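Local coordinates for protein biliverdin reductase (Synechocystis sp., PDB 5B3V) that probably reduces biliverdin IX alpha to bilirubin with NADPH as hydride donor, and here holds two biliverdin molecules near the bound cofactor, at residues A[159-164]-A[242-247]. Sequence-based numbering, arbitrary orientation.
With BLA (biliverdine IX alpha), chain F.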
ATOM      1  N   SER A 159     -12.918   1.206  -9.382  1.00 18.88           N
ATOM      2  CA  SER A 159     -12.784  -0.139  -9.928  1.00 19.02           C
ATOM      3  C   SER A 159     -11.373  -0.335 -10.462  1.00 21.88           C
ATOM      4  O   SER A 159     -10.887   0.472 -11.263  1.00 19.54           O
ATOM      5  CB  SER A 159     -13.805  -0.384 -11.043  1.00 20.14           C
ATOM      6  OG  SER A 159     -13.420  -1.471 -11.871  1.00 25.02           O
ATOM      7  N   THR A 160     -10.716  -1.401 -10.009  1.00 19.72           N
ATOM      8  CA  THR A 160      -9.423  -1.822 -10.540  1.00 21.29           C
ATOM      9  C   THR A 160      -9.531  -3.301 -10.879  1.00 21.11           C
ATOM     10  O   THR A 160      -9.685  -4.134  -9.981  1.00 20.83           O
ATOM     11  CB  THR A 160      -8.285  -1.578  -9.544  1.00 23.26           C
ATOM     12  OG1 THR A 160      -8.466  -2.411  -8.393  1.00 20.95           O
ATOM     13  CG2 THR A 160      -8.248  -0.124  -9.107  1.00 22.96           C
ATOM     14  N   ILE A 161      -9.463  -3.627 -12.167  1.00 21.75           N
ATOM     15  CA  ILE A 161      -9.556  -5.007 -12.626  1.00 22.03           C
ATOM     16  C   ILE A 161      -8.295  -5.327 -13.418  1.00 23.23           C
ATOM     17  O   ILE A 161      -8.038  -4.714 -14.462  1.00 22.85           O
ATOM     18  CB  ILE A 161     -10.825  -5.256 -13.457  1.00 21.83           C
ATOM     19  CG1 ILE A 161     -12.045  -5.264 -12.528  1.00 21.17           C
ATOM     20  CG2 ILE A 161     -10.718  -6.567 -14.210  1.00 20.97           C
ATOM     21  CD1 ILE A 161     -13.385  -5.291 -13.229  1.00 22.30           C
ATOM     22  N   MET A 162      -7.507  -6.277 -12.912  1.00 22.63           N
ATOM     23  CA  MET A 162      -6.201  -6.643 -13.462  1.00 23.34           C
ATOM     24  C   MET A 162      -6.262  -8.074 -13.996  1.00 22.12           C
ATOM     25  O   MET A 162      -5.829  -9.018 -13.332  1.00 22.30           O
ATOM     26  CB  MET A 162      -5.092  -6.492 -12.374  1.00 27.08           C
ATOM     27  CG  MET A 162      -4.710  -5.053 -12.030  1.00 33.25           C
ATOM     28  SD  MET A 162      -5.917  -4.151 -11.034  1.00 45.12           S
ATOM     29  CE  MET A 162      -6.264  -5.339  -9.738  1.00 24.94           C
ATOM     30  N   GLY A 163      -6.783  -8.231 -15.209  1.00 21.82           N
ATOM     31  CA  GLY A 163      -6.812  -9.548 -15.829  1.00 22.10           C
ATOM     32  C   GLY A 163      -5.409 -10.093 -16.050  1.00 21.68           C
ATOM     33  O   GLY A 163      -4.505  -9.385 -16.496  1.00 22.16           O
ATOM     34  N   GLN A 164      -5.231 -11.373 -15.724  1.00 21.54           N
ATOM     35  CA  GLN A 164      -3.942 -12.040 -15.901  1.00 23.07           C
ATOM     36  C   GLN A 164      -4.193 -13.507 -16.218  1.00 22.44           C
ATOM     37  O   GLN A 164      -4.662 -14.258 -15.359  1.00 22.44           O
ATOM     38  CB  GLN A 164      -3.066 -11.886 -14.660  1.00 23.67           C
ATOM     39  CG  GLN A 164      -1.635 -12.350 -14.866  1.00 25.27           C
ATOM     40  CD  GLN A 164      -0.684 -11.779 -13.835  1.00 31.35           C
ATOM     41  OE1 GLN A 164      -1.106 -11.274 -12.795  1.00 31.32           O
ATOM     42  NE2 GLN A 164       0.612 -11.850 -14.122  1.00 35.45           N
ATOM     43  N   GLU A 242      -7.552 -14.839 -13.941  1.00 20.72           N
ATOM     44  CA  GLU A 242      -7.818 -15.465 -15.231  1.00 21.14           C
ATOM     45  C   GLU A 242      -9.222 -15.201 -15.767  1.00 20.54           C
ATOM     46  O   GLU A 242      -9.422 -15.284 -16.983  1.00 20.61           O
ATOM     47  CB  GLU A 242      -7.588 -16.974 -15.131  1.00 21.66           C
ATOM     48  CG  GLU A 242      -6.124 -17.384 -15.029  1.00 23.89           C
ATOM     49  CD  GLU A 242      -5.946 -18.871 -14.764  1.00 22.70           C
ATOM     50  OE1 GLU A 242      -6.961 -19.597 -14.726  1.00 24.39           O
ATOM     51  OE2 GLU A 242      -4.790 -19.316 -14.595  1.00 24.70           O
ATOM     52  N   VAL A 243     -10.203 -14.904 -14.908  1.00 19.86           N
ATOM     53  CA  VAL A 243     -11.581 -14.778 -15.381  1.00 20.17           C
ATOM     54  C   VAL A 243     -11.925 -13.373 -15.846  1.00 19.91           C
ATOM     55  O   VAL A 243     -13.071 -13.129 -16.247  1.00 20.61           O
ATOM     56  CB  VAL A 243     -12.596 -15.201 -14.301  1.00 20.07           C
ATOM     57  CG1 VAL A 243     -12.410 -16.665 -13.943  1.00 19.69           C
ATOM     58  CG2 VAL A 243     -12.466 -14.314 -13.076  1.00 19.08           C
ATOM     59  N   PHE A 244     -10.979 -12.441 -15.809  1.00 20.00           N
ATOM     60  CA  PHE A 244     -11.240 -11.056 -16.176  1.00 20.30           C
ATOM     61  C   PHE A 244     -10.674 -10.780 -17.563  1.00 20.87           C
ATOM     62  O   PHE A 244      -9.469 -10.935 -17.793  1.00 20.98           O
ATOM     63  CB  PHE A 244     -10.646 -10.101 -15.145  1.00 19.80           C
ATOM     64  CG  PHE A 244     -11.239 -10.254 -13.774  1.00 19.80           C
ATOM     65  CD1 PHE A 244     -12.504  -9.766 -13.493  1.00 19.19           C
ATOM     66  CD2 PHE A 244     -10.536 -10.892 -12.768  1.00 19.17           C
ATOM     67  CE1 PHE A 244     -13.051  -9.905 -12.230  1.00 18.52           C
ATOM     68  CE2 PHE A 244     -11.080 -11.036 -11.505  1.00 18.38           C
ATOM     69  CZ  PHE A 244     -12.337 -10.541 -11.236  1.00 19.00           C
ATOM     70  N   HIS A 245     -11.544 -10.361 -18.478  1.00 20.93           N
ATOM     71  CA  HIS A 245     -11.171 -10.127 -19.862  1.00 21.62           C
ATOM     72  C   HIS A 245     -11.122  -8.653 -20.226  1.00 22.18           C
ATOM     73  O   HIS A 245     -10.813  -8.326 -21.376  1.00 22.56           O
ATOM     74  CB  HIS A 245     -12.140 -10.865 -20.792  1.00 22.18           C
ATOM     75  CG  HIS A 245     -12.023 -12.354 -20.710  1.00 22.26           C
ATOM     76  ND1 HIS A 245     -12.585 -13.085 -19.685  1.00 21.59           N
ATOM     77  CD2 HIS A 245     -11.390 -13.245 -21.508  1.00 22.40           C
ATOM     78  CE1 HIS A 245     -12.306 -14.363 -19.858  1.00 22.09           C
ATOM     79  NE2 HIS A 245     -11.588 -14.489 -20.960  1.00 22.38           N
ATOM     80  N   GLN A 246     -11.400  -7.757 -19.284  1.00 22.35           N
ATOM     81  CA  GLN A 246     -11.368  -6.327 -19.554  1.00 22.68           C
ATOM     82  C   GLN A 246     -10.787  -5.604 -18.351  1.00 21.98           C
ATOM     83  O   GLN A 246     -11.382  -5.620 -17.270  1.00 22.27           O
ATOM     84  CB  GLN A 246     -12.762  -5.790 -19.872  1.00 22.87           C
ATOM     85  CG  GLN A 246     -12.749  -4.361 -20.363  1.00 23.87           C
ATOM     86  CD  GLN A 246     -13.881  -3.543 -19.790  1.00 26.23           C
ATOM     87  OE1 GLN A 246     -14.576  -3.979 -18.873  1.00 23.52           O
ATOM     88  NE2 GLN A 246     -14.068  -2.341 -20.323  1.00 28.93           N
ATOM     89  N   ASN A 247      -9.640  -4.963 -18.543  1.00 22.25           N
ATOM     90  CA  ASN A 247      -9.021  -4.202 -17.471  1.00 22.41           C
ATOM     91  C   ASN A 247      -9.764  -2.893 -17.241  1.00 22.57           C
ATOM     92  O   ASN A 247     -10.390  -2.339 -18.150  1.00 23.16           O
ATOM     93  CB  ASN A 247      -7.553  -3.919 -17.785  1.00 22.43           C
ATOM     94  CG  ASN A 247      -6.717  -5.175 -17.808  1.00 22.20           C
ATOM     95  OD1 ASN A 247      -7.172  -6.244 -17.403  1.00 21.66           O
ATOM     96  ND2 ASN A 247      -5.481  -5.053 -18.270  1.00 22.43           N
TER
HETATM   97  CHA BLA F 402      -0.539  -2.096  -9.917  1.00 47.08           C
HETATM   98  NA  BLA F 402      -0.506  -3.652 -11.927  1.00 55.47           N
HETATM   99  C1A BLA F 402      -0.589  -3.493 -10.601  1.00 49.04           C
HETATM  100  C2A BLA F 402      -0.726  -4.707  -9.993  1.00 47.87           C
HETATM  101  C3A BLA F 402      -0.727  -5.599 -10.986  1.00 51.23           C
HETATM  102  C4A BLA F 402      -0.584  -4.965 -12.129  1.00 57.72           C
HETATM  103  CMA BLA F 402      -0.849  -7.117 -10.993  1.00 48.51           C
HETATM  104  CAA BLA F 402      -0.874  -4.912  -8.442  1.00 41.81           C
HETATM  105  CBA BLA F 402      -0.386  -6.178  -7.644  1.00 41.03           C
HETATM  106  CGA BLA F 402      -0.955  -7.604  -7.842  1.00 37.13           C
HETATM  107  O1A BLA F 402      -2.038  -7.874  -7.274  1.00 40.42           O
HETATM  108  O2A BLA F 402      -0.226  -8.436  -8.429  1.00 35.74           O
HETATM  109  CHB BLA F 402      -0.574  -5.781 -13.420  1.00 61.86           C
HETATM  110  NB  BLA F 402       0.288  -3.987 -15.025  1.00 65.73           N
HETATM  111  C1B BLA F 402       0.219  -5.241 -14.595  1.00 62.27           C
HETATM  112  C2B BLA F 402       0.919  -6.045 -15.379  1.00 64.07           C
HETATM  113  C3B BLA F 402       1.483  -5.279 -16.323  1.00 72.44           C
HETATM  114  C4B BLA F 402       1.082  -4.026 -16.098  1.00 68.71           C
HETATM  115  CMB BLA F 402       1.000  -7.560 -15.104  1.00 60.70           C
HETATM  116  OB  BLA F 402       1.401  -2.913 -16.811  1.00 70.40           O
HETATM  117  CAB BLA F 402       2.286  -5.567 -17.363  1.00 71.40           C
HETATM  118  CBB BLA F 402       2.726  -7.006 -17.667  1.00 68.62           C
HETATM  119  NC  BLA F 402       2.479  -0.893 -14.373  1.00 69.71           N
HETATM  120  C1C BLA F 402       3.403  -1.201 -15.289  1.00 81.67           C
HETATM  121  C2C BLA F 402       3.829  -0.078 -15.854  1.00 81.97           C
HETATM  122  C3C BLA F 402       3.193   0.948 -15.308  1.00 75.03           C
HETATM  123  C4C BLA F 402       2.351   0.434 -14.380  1.00 66.45           C
HETATM  124  CMC BLA F 402       4.893   0.024 -16.956  1.00 72.85           C
HETATM  125  OC  BLA F 402       3.794  -2.476 -15.555  1.00 76.33           O
HETATM  126  CAC BLA F 402       3.470   2.200 -15.723  1.00 72.44           C
HETATM  127  CBC BLA F 402       2.778   3.424 -15.117  1.00 72.09           C
HETATM  128  CHD BLA F 402       1.377   1.196 -13.465  1.00 60.85           C
HETATM  129  ND  BLA F 402       0.707  -0.767 -11.792  1.00 52.60           N
HETATM  130  C1D BLA F 402       0.591   0.449 -12.364  1.00 53.84           C
HETATM  131  C2D BLA F 402      -0.403   1.086 -11.791  1.00 48.79           C
HETATM  132  C3D BLA F 402      -0.964   0.311 -10.886  1.00 48.72           C
HETATM  133  C4D BLA F 402      -0.276  -0.858 -10.859  1.00 49.56           C
HETATM  134  CMD BLA F 402      -0.860   2.505 -12.147  1.00 55.39           C
HETATM  135  CAD BLA F 402      -2.144   0.924 -10.095  1.00 47.68           C
HETATM  136  CBD BLA F 402      -3.102   0.062  -9.263  1.00 49.79           C
HETATM  137  CGD BLA F 402      -3.921  -0.939 -10.055  1.00 45.78           C
HETATM  138  O1D BLA F 402      -4.200  -0.649 -11.237  1.00 52.16           O
HETATM  139  O2D BLA F 402      -4.336  -1.927  -9.415  1.00 47.96           O
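The ring of Phe-244 meets Ile-161 obliquely, through the methyl CG2, which lies 3.7 Å from CG of Phe-244 and about as far from its CB and CD1, while Val-243 CG2 of the same loop sits over one face, off toward the rim. The two side chains cross at about a right angle. Ile-161 CG2 is placed anti to the backbone N, beside the carbonyl carbon, and this sets the methyl against the loop. The other flat group is the carboxamide of Asn-247. Its OD1 accepts the amide of Gly-163 in a bond of 3.0 Å from N to OD1, with the donor 36° out of the carbonyl plane. Asn-247 thus uses its side chain to hold the end of the strand, and its CA makes a CH...O contact of 3.2 Å with Ile-161 O. A second, longer contact of this kind joins Gly-163 CA to Phe-244 O at 3.6 Å.

Met-162 points away from the loop, and the end of its side chain lies beside biliverdin. The chain bends at both chi2 and chi3, bringing SD to 3.2 Å from O2D of a biliverdin propionate, which belongs to a ligand also hydrogen-bonded to Lys-240 NZ. With alanine in place of Met-162, the O2D carboxylate is likely to lose the SD and CE beside it, and C4A of the pigment its neighbour CG, opening a gap next to the ligand.

The example illustrates how a connecting loop can pack on the strand between the two strands it joins. In the C-terminal alpha/beta domain, strand 153-163 lies between 233-241, parallel to it, and 248-255, antiparallel; residues 242-247 cross over its end. Glu-242 is held by a salt bridge to Arg-218, and Phe-244 reaches Leu-221 on strand 217-228.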